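PDB 3TTY: beta-galactosidase from Bacillus circulans subsp. alkalophilus, which hydrolyses terminal beta-linked galactose from beta-galactosides, using a TIM-barrel glycoside hydrolase domain that holds galactose in its pocket. Local coordinates for residues 45-50 / 80-85; 110-115 / 147-152. All blocks are in the same frame, centred on the assembly; numbering follows the deposited sequence.

Interaction 1 of 2, residues 45-50 / 80-85; sequences FSWAKI and TSTGAH
At the C-terminal mouth of the TIM barrel, where the loops after strands 39-42 and 75-79 meet, the indole of W47 lies against the backbone of T82 and H85. Its CG is anti to the backbone N (chi1 -166°); on the six-membered half of the ring, CE3 comes 3.6 Å from T82 CA and equally close to H85 CA, while T82 CG2 covers one face. At the root of the side chain, W47 CB lies 3.3 Å from S81 O. The indole N-H points elsewhere, to Q51, and Y121, Y124 and L128 of helix 119-135 also pack on W47. The first turn of helix 47-50 is tied to the second loop by polar contacts. S46 N donates to S81 OG at 2.9 Å in a fairly straight bond (153°); the same hydroxyl also bonds to N43 O, so two backbone groups of the first loop grip it. One water accepts from W47 N (3.1 Å) and donates to S81 O (2.7 Å) and A84 O (2.8 Å), bridging the start of the helix to two carbonyls. F45, a residue of the galactose pocket, is met at its ring edge by A84, whose CB is 3.8 Å from F45 CD1. Its ring also meets W187 of the second subunit at an oblique angle.

Interaction 2 of 2, residues 110-115 / 147-152; sequences GRHNSC and VSNEYG. With ZN (zinc ion), chain G; GLA (alpha-D-galactopyranose), chain H.
H112 turns its imidazole toward N149 with CG beside the backbone N (chi1 -56°), and N149 answers with CG anti to its own N (chi1 -168°). The imidazole and amide planes are 47° apart. N149 ND2 donates to H112 NE2 at 2.9 Å; the donor is tilted somewhat out of the imidazole plane, whereas the acceptor lies close to the amide plane. A second bond from N149 ND2 reaches O2 of the galactose at 3.1 Å. With OD1 accepting from N252, the rotation of this amide is settled from both ends. The imidazole is sandwiched: the carbonyl oxygens of N149 and E150 stand over the rim of one face, N149 O only 3.1 Å from H112 CD2, and CD of R111 covers the opposite face. E150 CB adds a CH-pi contact, 4.2 Å from the ring centroid. R111, extended from CG to NE, brings its guanidinium edge to the sugar, where NH2 and NH1 both donate to O4, at 2.7 and 2.9 Å, and NH1 also donates to O3. A water accepts from G152 N and donates to the carbonyl O of H112, joining the two backbones. The residue range ends at C115, which binds zinc with C155, C157 and C160. E150 OE2 lies 3.2 Å from the anomeric O1; an Asn-Glu pair after the fourth barrel strand is where related TIM-barrel glycosidases carry their acid/base, and this placement is consistent with that role. Because NE2 accepts from N149 ND2, a neutral H112 would probably carry its proton on ND1; the same bond, with OD1 held by N252, keeps the NH2 end of N149 turned to the sugar's O2.

In the fold
Both contacts lie at the C-terminal end of the eight-stranded barrel, their centres 10 Å apart, and they follow in series along the chain. Interaction 1 joins the loops after the second and third strands; interaction 2 joins the loop between helices 87-92 and 119-135 to the one after the fourth strand. They touch directly: G83 O probably accepts from H112 N (2.7 Å), H85 ND1 probably bonds to S114 OG, and F45 CZ packs 3.3 Å from R111 NH1. The 110-115 segment thus runs from the galactose, at R111, to the zinc, at C115. W187 of the second subunit, met already at interaction 1, also packs on R111, so the neighbouring chain borders both contacts.

Interaction 1 of 2, residues 45-50 / 80-85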
ATOM      1  N   PHE A  45       3.371 -17.667  29.002  1.00 16.57           N
ATOM      2  CA  PHE A  45       2.833 -16.311  28.987  1.00 16.57           C
ATOM      3  C   PHE A  45       2.169 -15.908  30.288  1.00 18.78           C
ATOM      4  O   PHE A  45       1.010 -15.490  30.294  1.00 19.15           O
ATOM      5  CB  PHE A  45       1.856 -16.131  27.817  1.00 17.05           C
ATOM      6  CG  PHE A  45       2.532 -16.055  26.461  1.00 16.13           C
ATOM      7  CD1 PHE A  45       3.415 -15.025  26.165  1.00 18.09           C
ATOM      8  CD2 PHE A  45       2.268 -16.995  25.482  1.00 17.44           C
ATOM      9  CE1 PHE A  45       4.029 -14.935  24.913  1.00 13.55           C
ATOM     10  CE2 PHE A  45       2.884 -16.921  24.230  1.00 20.27           C
ATOM     11  CZ  PHE A  45       3.768 -15.885  23.947  1.00 17.62           C
ATOM     12  N   SER A  46       2.907 -16.002  31.390  1.00 13.21           N
ATOM     13  CA  SER A  46       2.307 -15.749  32.687  1.00 15.65           C
ATOM     14  C   SER A  46       3.200 -14.897  33.574  1.00 18.24           C
ATOM     15  O   SER A  46       3.156 -14.999  34.804  1.00 17.18           O
ATOM     16  CB  SER A  46       1.963 -17.070  33.379  1.00 15.19           C
ATOM     17  OG  SER A  46       0.657 -17.481  33.032  1.00 20.32           O
ATOM     18  N   TRP A  47       4.007 -14.052  32.947  1.00 15.52           N
ATOM     19  CA  TRP A  47       4.894 -13.204  33.702  1.00 15.33           C
ATOM     20  C   TRP A  47       4.068 -12.394  34.709  1.00 15.13           C
ATOM     21  O   TRP A  47       4.367 -12.392  35.897  1.00 18.55           O
ATOM     22  CB  TRP A  47       5.700 -12.310  32.764  1.00 13.04           C
ATOM     23  CG  TRP A  47       6.856 -11.639  33.417  1.00 14.08           C
ATOM     24  CD1 TRP A  47       7.043 -11.427  34.758  1.00 12.32           C
ATOM     25  CD2 TRP A  47       8.004 -11.094  32.758  1.00 12.73           C
ATOM     26  NE1 TRP A  47       8.237 -10.764  34.966  1.00 13.33           N
ATOM     27  CE2 TRP A  47       8.843 -10.552  33.755  1.00 14.56           C
ATOM     28  CE3 TRP A  47       8.392 -10.990  31.422  1.00 15.17           C
ATOM     29  CZ2 TRP A  47      10.062  -9.948  33.451  1.00 13.36           C
ATOM     30  CZ3 TRP A  47       9.595 -10.381  31.124  1.00 15.37           C
ATOM     31  CH2 TRP A  47      10.414  -9.870  32.134  1.00 12.20           C
ATOM     32  N   ALA A  48       3.006 -11.751  34.245  1.00 12.98           N
ATOM     33  CA  ALA A  48       2.196 -10.920  35.130  1.00 17.47           C
ATOM     34  C   ALA A  48       1.454 -11.728  36.201  1.00 16.72           C
ATOM     35  O   ALA A  48       1.249 -11.247  37.312  1.00 18.39           O
ATOM     36  CB  ALA A  48       1.222 -10.046  34.334  1.00 14.94           C
ATOM     37  N   LYS A  49       1.061 -12.955  35.886  1.00 15.07           N
ATOM     38  CA  LYS A  49       0.419 -13.781  36.909  1.00 15.55           C
ATOM     39  C   LYS A  49       1.396 -14.089  38.043  1.00 17.10           C
ATOM     40  O   LYS A  49       1.035 -14.118  39.220  1.00 18.62           O
ATOM     41  CB  LYS A  49      -0.122 -15.082  36.317  1.00 16.76           C
ATOM     42  CG  LYS A  49      -0.985 -15.879  37.305  1.00 16.34           C
ATOM     43  CD  LYS A  49      -1.598 -17.092  36.643  1.00 20.41           C
ATOM     44  CE  LYS A  49      -2.540 -17.833  37.600  1.00 21.59           C
ATOM     45  NZ  LYS A  49      -3.510 -16.945  38.290  1.00 22.50           N
ATOM     46  N   ILE A  50       2.648 -14.303  37.679  1.00 18.28           N
ATOM     47  CA  ILE A  50       3.668 -14.600  38.664  1.00 18.61           C
ATOM     48  C   ILE A  50       4.074 -13.346  39.410  1.00 17.35           C
ATOM     49  O   ILE A  50       4.112 -13.324  40.643  1.00 15.61           O
ATOM     50  CB  ILE A  50       4.914 -15.195  37.997  1.00 19.23           C
ATOM     51  CG1 ILE A  50       4.578 -16.567  37.399  1.00 15.96           C
ATOM     52  CG2 ILE A  50       6.053 -15.263  38.999  1.00 15.80           C
ATOM     53  CD1 ILE A  50       5.604 -17.071  36.404  1.00 14.19           C
ATOM     54  N   THR A  80      10.217 -19.779  30.677  1.00 16.86           N
ATOM     55  CA  THR A  80      10.567 -18.731  31.631  1.00 16.78           C
ATOM     56  C   THR A  80       9.544 -17.595  31.692  1.00 18.25           C
ATOM     57  O   THR A  80       9.630 -16.740  32.577  1.00 21.05           O
ATOM     58  CB  THR A  80      11.923 -18.117  31.284  1.00 17.21           C
ATOM     59  OG1 THR A  80      11.865 -17.595  29.953  1.00 15.45           O
ATOM     60  CG2 THR A  80      13.009 -19.172  31.361  1.00 17.20           C
ATOM     61  N   SER A  81       8.605 -17.567  30.745  1.00 15.01           N
ATOM     62  CA  SER A  81       7.533 -16.564  30.735  1.00 15.43           C
ATOM     63  C   SER A  81       8.005 -15.169  30.336  1.00 17.21           C
ATOM     64  O   SER A  81       7.275 -14.202  30.515  1.00 18.16           O
ATOM     65  CB  SER A  81       6.852 -16.467  32.103  1.00 14.99           C
ATOM     66  OG  SER A  81       5.519 -16.937  32.058  1.00 17.88           O
ATOM     67  N   THR A  82       9.207 -15.059  29.792  1.00 14.75           N
ATOM     68  CA  THR A  82       9.748 -13.745  29.454  1.00 16.01           C
ATOM     69  C   THR A  82       9.372 -13.201  28.068  1.00 14.88           C
ATOM     70  O   THR A  82       9.822 -12.125  27.685  1.00 20.09           O
ATOM     71  CB  THR A  82      11.283 -13.719  29.621  1.00 15.75           C
ATOM     72  OG1 THR A  82      11.873 -14.695  28.756  1.00 17.29           O
ATOM     73  CG2 THR A  82      11.670 -14.012  31.082  1.00 14.18           C
ATOM     74  N   GLY A  83       8.548 -13.928  27.318  1.00 19.48           N
ATOM     75  CA  GLY A  83       8.178 -13.502  25.975  1.00 14.50           C
ATOM     76  C   GLY A  83       7.166 -12.360  25.927  1.00 18.40           C
ATOM     77  O   GLY A  83       6.920 -11.791  24.874  1.00 16.76           O
ATOM     78  N   ALA A  84       6.557 -12.034  27.062  1.00 13.54           N
ATOM     79  CA  ALA A  84       5.646 -10.898  27.130  1.00 18.29           C
ATOM     80  C   ALA A  84       5.698 -10.325  28.535  1.00 19.50           C
ATOM     81  O   ALA A  84       5.390 -11.031  29.499  1.00 15.28           O
ATOM     82  CB  ALA A  84       4.216 -11.314  26.780  1.00 18.17           C
ATOM     83  N   HIS A  85       6.101  -9.057  28.647  1.00 13.40           N
ATOM     84  CA  HIS A  85       6.260  -8.422  29.945  1.00 14.28           C
ATOM     85  C   HIS A  85       4.913  -7.967  30.509  1.00 12.94           C
ATOM     86  O   HIS A  85       3.938  -7.904  29.786  1.00 15.95           O
ATOM     87  CB  HIS A  85       7.272  -7.264  29.858  1.00 14.72           C
ATOM     88  CG  HIS A  85       6.915  -6.206  28.859  1.00 13.82           C
ATOM     89  ND1 HIS A  85       7.667  -5.960  27.733  1.00 13.49           N
ATOM     90  CD2 HIS A  85       5.888  -5.318  28.826  1.00 18.69           C
ATOM     91  CE1 HIS A  85       7.120  -4.973  27.044  1.00 14.29           C
ATOM     92  NE2 HIS A  85       6.038  -4.567  27.687  1.00 12.38           N
TER
HETATM   93  O   HOH W   1       4.682 -13.669  29.982  1.00 16.98           O

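Interaction 2 of 2, residues 110-115 / 147-152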
ATOM      1  N   GLY A 110       0.557  -6.362  22.713  1.00 18.00           N
ATOM      2  CA  GLY A 110       1.202  -7.437  21.968  1.00 17.01           C
ATOM      3  C   GLY A 110       2.119  -8.301  22.823  1.00 18.89           C
ATOM      4  O   GLY A 110       1.834  -8.565  23.998  1.00 19.95           O
ATOM      5  N   ARG A 111       3.223  -8.739  22.231  1.00 13.84           N
ATOM      6  CA  ARG A 111       4.176  -9.615  22.900  1.00 17.25           C
ATOM      7  C   ARG A 111       5.493  -9.600  22.117  1.00 18.04           C
ATOM      8  O   ARG A 111       5.584  -8.934  21.080  1.00 14.91           O
ATOM      9  CB  ARG A 111       3.611 -11.033  22.936  1.00 19.45           C
ATOM     10  CG  ARG A 111       3.282 -11.564  21.550  1.00 17.28           C
ATOM     11  CD  ARG A 111       3.110 -13.077  21.544  1.00 21.41           C
ATOM     12  NE  ARG A 111       2.920 -13.584  20.185  1.00 20.33           N
ATOM     13  CZ  ARG A 111       2.629 -14.847  19.887  1.00 18.96           C
ATOM     14  NH1 ARG A 111       2.499 -15.752  20.852  1.00 16.66           N
ATOM     15  NH2 ARG A 111       2.484 -15.210  18.619  1.00 16.19           N
ATOM     16  N   HIS A 112       6.497 -10.340  22.600  1.00 17.96           N
ATOM     17  CA  HIS A 112       7.777 -10.519  21.888  1.00 18.43           C
ATOM     18  C   HIS A 112       8.454  -9.201  21.529  1.00 18.30           C
ATOM     19  O   HIS A 112       9.197  -9.139  20.554  1.00 17.00           O
ATOM     20  CB  HIS A 112       7.584 -11.280  20.569  1.00 19.46           C
ATOM     21  CG  HIS A 112       6.916 -12.609  20.718  1.00 18.38           C
ATOM     22  ND1 HIS A 112       6.355 -13.272  19.650  1.00 20.96           N
ATOM     23  CD2 HIS A 112       6.701 -13.390  21.802  1.00 17.59           C
ATOM     24  CE1 HIS A 112       5.836 -14.413  20.066  1.00 18.18           C
ATOM     25  NE2 HIS A 112       6.025 -14.507  21.370  1.00 18.65           N
ATOM     26  N   ASN A 113       8.196  -8.157  22.305  1.00 16.01           N
ATOM     27  CA  ASN A 113       8.594  -6.822  21.899  1.00 15.53           C
ATOM     28  C   ASN A 113       9.261  -6.016  23.031  1.00 16.82           C
ATOM     29  O   ASN A 113       9.133  -4.794  23.083  1.00 17.62           O
ATOM     30  CB  ASN A 113       7.376  -6.071  21.321  1.00 15.63           C
ATOM     31  CG  ASN A 113       6.190  -6.046  22.293  1.00 20.79           C
ATOM     32  OD1 ASN A 113       6.337  -6.404  23.470  1.00 15.01           O
ATOM     33  ND2 ASN A 113       5.018  -5.611  21.809  1.00 14.65           N
ATOM     34  N   SER A 114       9.966  -6.691  23.940  1.00 16.90           N
ATOM     35  CA  SER A 114      10.744  -5.973  24.949  1.00 15.93           C
ATOM     36  C   SER A 114      12.060  -5.472  24.346  1.00 17.38           C
ATOM     37  O   SER A 114      12.690  -6.165  23.558  1.00 17.17           O
ATOM     38  CB  SER A 114      11.028  -6.854  26.169  1.00 18.80           C
ATOM     39  OG  SER A 114       9.829  -7.190  26.858  1.00 19.68           O
ATOM     40  N   CYS A 115      12.478  -4.260  24.691  1.00 18.92           N
ATOM     41  CA  CYS A 115      13.747  -3.781  24.158  1.00 15.85           C
ATOM     42  C   CYS A 115      14.859  -4.675  24.694  1.00 17.13           C
ATOM     43  O   CYS A 115      15.006  -4.823  25.906  1.00 15.57           O
ATOM     44  CB  CYS A 115      14.001  -2.317  24.528  1.00 18.14           C
ATOM     45  SG  CYS A 115      15.741  -1.853  24.366  1.00 16.05           S
ATOM     46  N   VAL A 147      13.128 -20.900  26.958  1.00 15.96           N
ATOM     47  CA  VAL A 147      13.457 -19.505  27.271  1.00 18.64           C
ATOM     48  C   VAL A 147      12.633 -18.536  26.450  1.00 18.93           C
ATOM     49  O   VAL A 147      12.626 -18.608  25.209  1.00 17.93           O
ATOM     50  CB  VAL A 147      14.942 -19.196  27.020  1.00 17.29           C
ATOM     51  CG1 VAL A 147      15.199 -17.687  27.118  1.00 15.89           C
ATOM     52  CG2 VAL A 147      15.818 -19.979  27.991  1.00 16.16           C
ATOM     53  N   SER A 148      11.932 -17.634  27.136  1.00 16.41           N
ATOM     54  CA  SER A 148      11.141 -16.618  26.450  1.00 16.87           C
ATOM     55  C   SER A 148      10.179 -17.302  25.462  1.00 17.47           C
ATOM     56  O   SER A 148       9.658 -18.381  25.742  1.00 17.77           O
ATOM     57  CB  SER A 148      12.078 -15.637  25.725  1.00 17.61           C
ATOM     58  OG  SER A 148      11.401 -14.466  25.299  1.00 18.84           O
ATOM     59  N   ASN A 149       9.946 -16.660  24.322  1.00 18.10           N
ATOM     60  CA  ASN A 149       9.151 -17.218  23.243  1.00 15.30           C
ATOM     61  C   ASN A 149       9.383 -16.405  21.974  1.00 16.21           C
ATOM     62  O   ASN A 149       9.286 -15.175  21.997  1.00 16.24           O
ATOM     63  CB  ASN A 149       7.661 -17.212  23.585  1.00 11.84           C
ATOM     64  CG  ASN A 149       6.846 -18.044  22.608  1.00 16.00           C
ATOM     65  OD1 ASN A 149       6.996 -19.261  22.545  1.00 15.17           O
ATOM     66  ND2 ASN A 149       5.990 -17.390  21.834  1.00 18.55           N
ATOM     67  N   GLU A 150       9.687 -17.097  20.879  1.00 12.86           N
ATOM     68  CA  GLU A 150       9.968 -16.462  19.586  1.00 18.17           C
ATOM     69  C   GLU A 150      10.601 -15.053  19.674  1.00 19.11           C
ATOM     70  O   GLU A 150       9.958 -14.050  19.353  1.00 18.48           O
ATOM     71  CB  GLU A 150       8.704 -16.424  18.705  1.00 16.33           C
ATOM     72  CG  GLU A 150       8.141 -17.787  18.334  1.00 16.76           C
ATOM     73  CD  GLU A 150       7.190 -17.737  17.135  1.00 22.41           C
ATOM     74  OE1 GLU A 150       6.570 -16.672  16.884  1.00 22.09           O
ATOM     75  OE2 GLU A 150       7.072 -18.769  16.433  1.00 18.78           O
ATOM     76  N   TYR A 151      11.850 -14.984  20.122  1.00 16.70           N
ATOM     77  CA  TYR A 151      12.628 -13.751  20.023  1.00 16.87           C
ATOM     78  C   TYR A 151      12.571 -13.161  18.601  1.00 18.12           C
ATOM     79  O   TYR A 151      12.650 -13.884  17.610  1.00 16.11           O
ATOM     80  CB  TYR A 151      14.079 -14.038  20.368  1.00 17.94           C
ATOM     81  CG  TYR A 151      14.397 -14.228  21.834  1.00 14.19           C
ATOM     82  CD1 TYR A 151      14.374 -13.159  22.704  1.00 15.01           C
ATOM     83  CD2 TYR A 151      14.774 -15.475  22.332  1.00 14.76           C
ATOM     84  CE1 TYR A 151      14.692 -13.312  24.033  1.00 14.92           C
ATOM     85  CE2 TYR A 151      15.109 -15.643  23.672  1.00 14.06           C
ATOM     86  CZ  TYR A 151      15.068 -14.549  24.512  1.00 15.96           C
ATOM     87  OH  TYR A 151      15.391 -14.676  25.842  1.00 17.10           O
ATOM     88  N   GLY A 152      12.432 -11.844  18.487  1.00 20.65           N
ATOM     89  CA  GLY A 152      12.352 -11.248  17.164  1.00 18.68           C
ATOM     90  C   GLY A 152      11.934  -9.797  17.136  1.00 19.32           C
ATOM     91  O   GLY A 152      11.594  -9.223  18.170  1.00 19.63           O
TER
HETATM   92 ZN    ZN G 676      15.896  -0.719  22.204  1.00 17.89          ZN
HETATM   93  C1  GLA H 677       3.905 -18.924  17.329  1.00 24.02           C
HETATM   94  C2  GLA H 677       3.922 -18.687  18.859  1.00 19.21           C
HETATM   95  C3  GLA H 677       2.753 -19.373  19.587  1.00 19.40           C
HETATM   96  C4  GLA H 677       1.475 -19.033  18.835  1.00 19.50           C
HETATM   97  C5  GLA H 677       1.634 -19.414  17.360  1.00 21.87           C
HETATM   98  C6  GLA H 677       0.308 -19.133  16.641  1.00 18.83           C
HETATM   99  O1  GLA H 677       4.233 -20.259  16.903  1.00 25.40           O
HETATM  100  O2  GLA H 677       5.144 -19.146  19.416  1.00 19.74           O
HETATM  101  O3  GLA H 677       2.620 -18.914  20.944  1.00 16.09           O
HETATM  102  O4  GLA H 677       1.307 -17.625  18.946  1.00 18.67           O
HETATM  103  O5  GLA H 677       2.643 -18.589  16.768  1.00 21.74           O
HETATM  104  O6  GLA H 677       0.275 -19.819  15.382  1.00 19.98           O
HETATM  105  O   HOH W   2      11.403 -10.558  21.139  1.00 22.33           O